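Local atomic coordinates of secreted hemophore CSA2 (Candida albicans, PDB entry 4Y7S), a protein that binds haem as a secreted hemophore, helping hyphae use the iron of human haemoglobin, probably as part of a cross-wall haem relay. Residues K11-S14 against A19-I22; Y23-K28 against R78-G83. One frame throughout, in Å; residues are numbered along the deposited sequence.

Contact 1: K11-S14 against A19-I22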
loop_
_atom_site.group_PDB
_atom_site.type_symbol
_atom_site.label_atom_id
_atom_site.label_comp_id
_atom_site.label_asym_id
_atom_site.label_seq_id
_atom_site.Cartn_x
_atom_site.Cartn_y
_atom_site.Cartn_z
ATOM N N LYS A 11 10.694 6.307 -21.757
ATOM C CA LYS A 11 10.925 7.021 -20.493
ATOM C C LYS A 11 10.285 8.419 -20.473
ATOM O O LYS A 11 10.813 9.354 -19.863
ATOM C CB LYS A 11 12.420 7.093 -20.212
ATOM C CG LYS A 11 13.002 5.737 -19.862
ATOM C CD LYS A 11 14.510 5.753 -19.904
ATOM C CE LYS A 11 15.074 4.420 -19.461
ATOM N NZ LYS A 11 16.563 4.438 -19.437
ATOM N N THR A 12 9.164 8.543 -21.179
ATOM C CA THR A 12 8.344 9.748 -21.190
ATOM C C THR A 12 6.889 9.335 -21.374
ATOM O O THR A 12 6.609 8.210 -21.808
ATOM C CB THR A 12 8.817 10.729 -22.327
ATOM O OG1 THR A 12 8.440 12.083 -22.041
ATOM C CG2 THR A 12 8.284 10.323 -23.669
ATOM N N ALA A 13 5.954 10.217 -21.051
ATOM C CA ALA A 13 4.545 9.891 -21.257
ATOM C C ALA A 13 3.670 11.129 -21.452
ATOM O O ALA A 13 4.030 12.210 -21.022
ATOM C CB ALA A 13 4.028 9.065 -20.095
ATOM N N SER A 14 2.529 10.961 -22.121
ATOM C CA SER A 14 1.566 12.045 -22.303
ATOM C C SER A 14 0.744 12.259 -21.036
ATOM O O SER A 14 0.567 13.374 -20.585
ATOM C CB SER A 14 0.636 11.735 -23.476
ATOM O OG SER A 14 1.389 11.472 -24.644
ATOM N N ALA A 19 -1.651 4.815 -18.159
ATOM C CA ALA A 19 -2.661 5.408 -19.023
ATOM C C ALA A 19 -2.301 5.386 -20.507
ATOM O O ALA A 19 -3.155 5.076 -21.334
ATOM C CB ALA A 19 -2.928 6.838 -18.587
ATOM N N ASP A 20 -1.054 5.723 -20.845
ATOM C CA ASP A 20 -0.658 5.843 -22.234
ATOM C C ASP A 20 -0.857 4.514 -22.963
ATOM O O ASP A 20 -1.074 4.486 -24.156
ATOM C CB ASP A 20 0.818 6.290 -22.362
ATOM C CG ASP A 20 1.013 7.797 -22.128
ATOM O OD1 ASP A 20 0.145 8.427 -21.480
ATOM O OD2 ASP A 20 2.031 8.361 -22.612
ATOM N N ARG A 21 -0.760 3.402 -22.251
ATOM C CA ARG A 21 -0.869 2.107 -22.910
ATOM C C ARG A 21 -2.287 1.771 -23.349
ATOM O O ARG A 21 -2.473 1.037 -24.313
ATOM C CB ARG A 21 -0.374 0.998 -21.985
ATOM C CG ARG A 21 1.067 1.130 -21.564
ATOM C CD ARG A 21 2.073 1.077 -22.750
ATOM N NE ARG A 21 3.310 1.559 -22.185
ATOM C CZ ARG A 21 3.785 2.783 -22.330
ATOM N NH1 ARG A 21 3.205 3.656 -23.138
ATOM N NH2 ARG A 21 4.896 3.104 -21.701
ATOM N N ILE A 22 -3.283 2.320 -22.662
ATOM C CA ILE A 22 -4.664 1.870 -22.856
ATOM C C ILE A 22 -5.696 2.981 -23.076
ATOM O O ILE A 22 -6.888 2.694 -23.261
ATOM C CB ILE A 22 -5.099 1.005 -21.633
ATOM C CG1 ILE A 22 -5.067 1.821 -20.352
ATOM C CG2 ILE A 22 -4.175 -0.204 -21.469
ATOM C CD1 ILE A 22 -5.560 1.042 -19.093
#
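D20, on the short helical turn 19-22, reaches with its carboxylate to the backbone of A13 and S14. One hydrogen bond joins the two segments: the amide N-H of S14 donates to D20 OD2, with N to OD2 2.7 Å and an angle at the hydrogen of 160°. OD2 receives it on its syn lone pair, the side facing OD1. CG of D20 stands beside its own backbone N and anti to its carbonyl carbon (chi1 -78°), which carries the carboxylate out toward A13 and S14.

A13 and S14 also touch OD2 through carbon. The same oxygen lies 3.2 Å from CA of A13, and the methyl CB of A13, which points at the helical turn, comes to 3.3 Å of OD2. S14 adds its CB, 3.8 Å from OD2.

The other oxygen works just downstream, where D20 OD1 takes the amide of I15 and, weakly, that of N16; N16 OD1 accepts the amide of A19. The loop before helix 19-22 is thus pinned through backbone amides to a side chain of the turn, at the surface of the CFEM domain. With amide N-H donors on both oxygens, the carboxylate is probably held against rotation and favoured in its ionised form.

Contact 2: Y23-K28 against R78-G83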
loop_
_atom_site.group_PDB
_atom_site.type_symbol
_atom_site.label_atom_id
_atom_site.label_comp_id
_atom_site.label_asym_id
_atom_site.label_seq_id
_atom_site.Cartn_x
_atom_site.Cartn_y
_atom_site.Cartn_z
ATOM N N TYR A 23 -5.248 4.232 -23.078
ATOM C CA TYR A 23 -6.161 5.360 -23.029
ATOM C C TYR A 23 -7.134 5.337 -24.193
ATOM O O TYR A 23 -8.320 5.627 -24.022
ATOM C CB TYR A 23 -5.398 6.697 -23.018
ATOM C CG TYR A 23 -6.311 7.874 -22.737
ATOM C CD1 TYR A 23 -6.757 8.128 -21.450
ATOM C CD2 TYR A 23 -6.741 8.717 -23.762
ATOM C CE1 TYR A 23 -7.597 9.191 -21.179
ATOM C CE2 TYR A 23 -7.582 9.787 -23.504
ATOM C CZ TYR A 23 -8.005 10.019 -22.208
ATOM O OH TYR A 23 -8.844 11.074 -21.935
ATOM N N ASP A 24 -6.658 5.020 -25.371
ATOM C CA ASP A 24 -7.489 4.995 -26.551
ATOM C C ASP A 24 -8.388 3.772 -26.675
ATOM O O ASP A 24 -9.250 3.763 -27.467
ATOM C CB ASP A 24 -6.634 5.108 -27.785
ATOM C CG ASP A 24 -5.998 6.433 -27.907
ATOM O OD1 ASP A 24 -6.550 7.422 -27.434
ATOM O OD2 ASP A 24 -4.938 6.483 -28.474
ATOM N N GLN A 25 -8.148 2.750 -25.893
ATOM C CA GLN A 25 -8.916 1.534 -25.989
ATOM C C GLN A 25 -9.934 1.343 -24.896
ATOM O O GLN A 25 -10.865 0.646 -25.072
ATOM C CB GLN A 25 -8.010 0.330 -26.043
ATOM C CG GLN A 25 -7.026 0.282 -27.196
ATOM C CD GLN A 25 -5.960 -0.756 -26.975
ATOM O OE1 GLN A 25 -4.893 -0.465 -26.423
ATOM N NE2 GLN A 25 -6.255 -1.986 -27.354
ATOM N N ILE A 26 -9.740 1.971 -23.763
ATOM C CA ILE A 26 -10.640 1.762 -22.628
ATOM C C ILE A 26 -12.014 2.392 -22.868
ATOM O O ILE A 26 -12.144 3.346 -23.640
ATOM C CB ILE A 26 -10.057 2.342 -21.304
ATOM C CG1 ILE A 26 -9.612 3.787 -21.497
ATOM C CG2 ILE A 26 -8.907 1.485 -20.812
ATOM C CD1 ILE A 26 -9.125 4.458 -20.201
ATOM N N PRO A 27 -13.044 1.871 -22.190
ATOM C CA PRO A 27 -14.340 2.531 -22.323
ATOM C C PRO A 27 -14.221 3.965 -21.861
ATOM O O PRO A 27 -13.346 4.292 -21.039
ATOM C CB PRO A 27 -15.269 1.686 -21.441
ATOM C CG PRO A 27 -14.408 0.841 -20.624
ATOM C CD PRO A 27 -13.118 0.668 -21.347
ATOM N N LYS A 28 -15.034 4.834 -22.445
ATOM C CA LYS A 28 -14.931 6.268 -22.177
ATOM C C LYS A 28 -15.133 6.583 -20.705
ATOM O O LYS A 28 -14.589 7.568 -20.201
ATOM C CB LYS A 28 -15.936 7.061 -23.030
ATOM C CG LYS A 28 -15.766 6.855 -24.537
ATOM C CD LYS A 28 -14.303 7.023 -24.984
ATOM C CE LYS A 28 -14.109 6.715 -26.470
ATOM N NZ LYS A 28 -12.678 6.381 -26.793
ATOM N N ARG A 78 -10.755 -3.884 -17.119
ATOM C CA ARG A 78 -9.850 -4.738 -16.369
ATOM C C ARG A 78 -8.983 -5.596 -17.307
ATOM O O ARG A 78 -7.807 -5.815 -17.026
ATOM C CB ARG A 78 -10.593 -5.662 -15.407
ATOM C CG ARG A 78 -11.252 -4.965 -14.249
ATOM C CD ARG A 78 -11.802 -5.978 -13.218
ATOM N NE ARG A 78 -10.796 -6.431 -12.245
ATOM C CZ ARG A 78 -11.078 -7.121 -11.136
ATOM N NH1 ARG A 78 -12.330 -7.458 -10.859
ATOM N NH2 ARG A 78 -10.109 -7.489 -10.314
ATOM N N LYS A 79 -9.561 -6.076 -18.410
ATOM C CA LYS A 79 -8.808 -6.847 -19.389
ATOM C C LYS A 79 -7.683 -6.023 -19.976
ATOM O O LYS A 79 -6.588 -6.524 -20.166
ATOM C CB LYS A 79 -9.717 -7.329 -20.508
ATOM C CG LYS A 79 -10.594 -8.475 -20.076
ATOM C CD LYS A 79 -11.418 -9.075 -21.240
ATOM C CE LYS A 79 -12.246 -10.263 -20.738
ATOM N NZ LYS A 79 -13.301 -10.655 -21.700
ATOM N N LEU A 80 -7.952 -4.762 -20.271
ATOM C CA LEU A 80 -6.912 -3.894 -20.816
ATOM C C LEU A 80 -5.828 -3.563 -19.786
ATOM O O LEU A 80 -4.633 -3.546 -20.119
ATOM C CB LEU A 80 -7.521 -2.609 -21.352
ATOM C CG LEU A 80 -8.231 -2.794 -22.680
ATOM C CD1 LEU A 80 -9.207 -1.682 -22.860
ATOM C CD2 LEU A 80 -7.235 -2.842 -23.829
ATOM N N ALA A 81 -6.234 -3.296 -18.541
ATOM C CA ALA A 81 -5.275 -3.025 -17.481
ATOM C C ALA A 81 -4.350 -4.217 -17.271
ATOM O O ALA A 81 -3.116 -4.085 -17.212
ATOM C CB ALA A 81 -5.994 -2.679 -16.183
ATOM N N VAL A 82 -4.952 -5.388 -17.182
ATOM C CA VAL A 82 -4.198 -6.622 -17.004
ATOM C C VAL A 82 -3.239 -6.830 -18.183
ATOM O O VAL A 82 -2.070 -7.171 -17.996
ATOM C CB VAL A 82 -5.134 -7.822 -16.879
ATOM C CG1 VAL A 82 -4.376 -9.142 -17.076
ATOM C CG2 VAL A 82 -5.823 -7.797 -15.516
ATOM N N GLY A 83 -3.735 -6.610 -19.393
ATOM C CA GLY A 83 -2.917 -6.806 -20.575
ATOM C C GLY A 83 -1.698 -5.897 -20.618
ATOM O O GLY A 83 -0.586 -6.337 -20.902
#
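Helix 72-87 of the CFEM helical basket is met here by the loop that follows helix 19-22, and L80 is the helix residue that makes the contact. Its side chain points at the loop and ends in a fork whose two methyls mostly meet different parts of it. CD1 lies against the backbone, 3.6 Å from the carbonyl O of Q25 and 3.7 Å from CA of I26, and it also meets the branch methyl CG2 of I26 at 3.8 Å. CD2 is turned to the side chain of Q25, resting 3.9 Å from its CB and 3.8 Å from NE2.

Q25 runs extended beyond CG (chi2 166°), which lays its amide end alongside CD2. In I26, CG1 sits between the backbone N and the carbonyl carbon (chi1 51°); this leaves CG2 as the branch that touches L80, while the longer branch leads away from this segment. The contact is van der Waals packing, apolar at I26 CG2, with the leucine methyls also resting on the backbone O and amide end of Q25.

Nearer the start of helix 72-87, I26 also packs on F77 and P27 on D73. R78 instead reaches helix 99-110, forming a salt bridge with D106 and a hydrogen bond with S102.

The two contacts follow one another along the chain, Y23 coming directly after I22, and their centres are 13 Å apart. They meet at L80: CG2 of I22 packs 3.6 Å from the backbone O of L80, so helix 72-87 packs against both the turn 19-22 and the loop after it. The haem lies nearer contact 1, where the side chain of A13 is about 9 Å from that of D47, the axial iron ligand, and about 13 Å from the haem itself; K11 belongs to the pocket, its NZ making a weak hydrogen bond to haem O2A. Contact 2 stands away from that site.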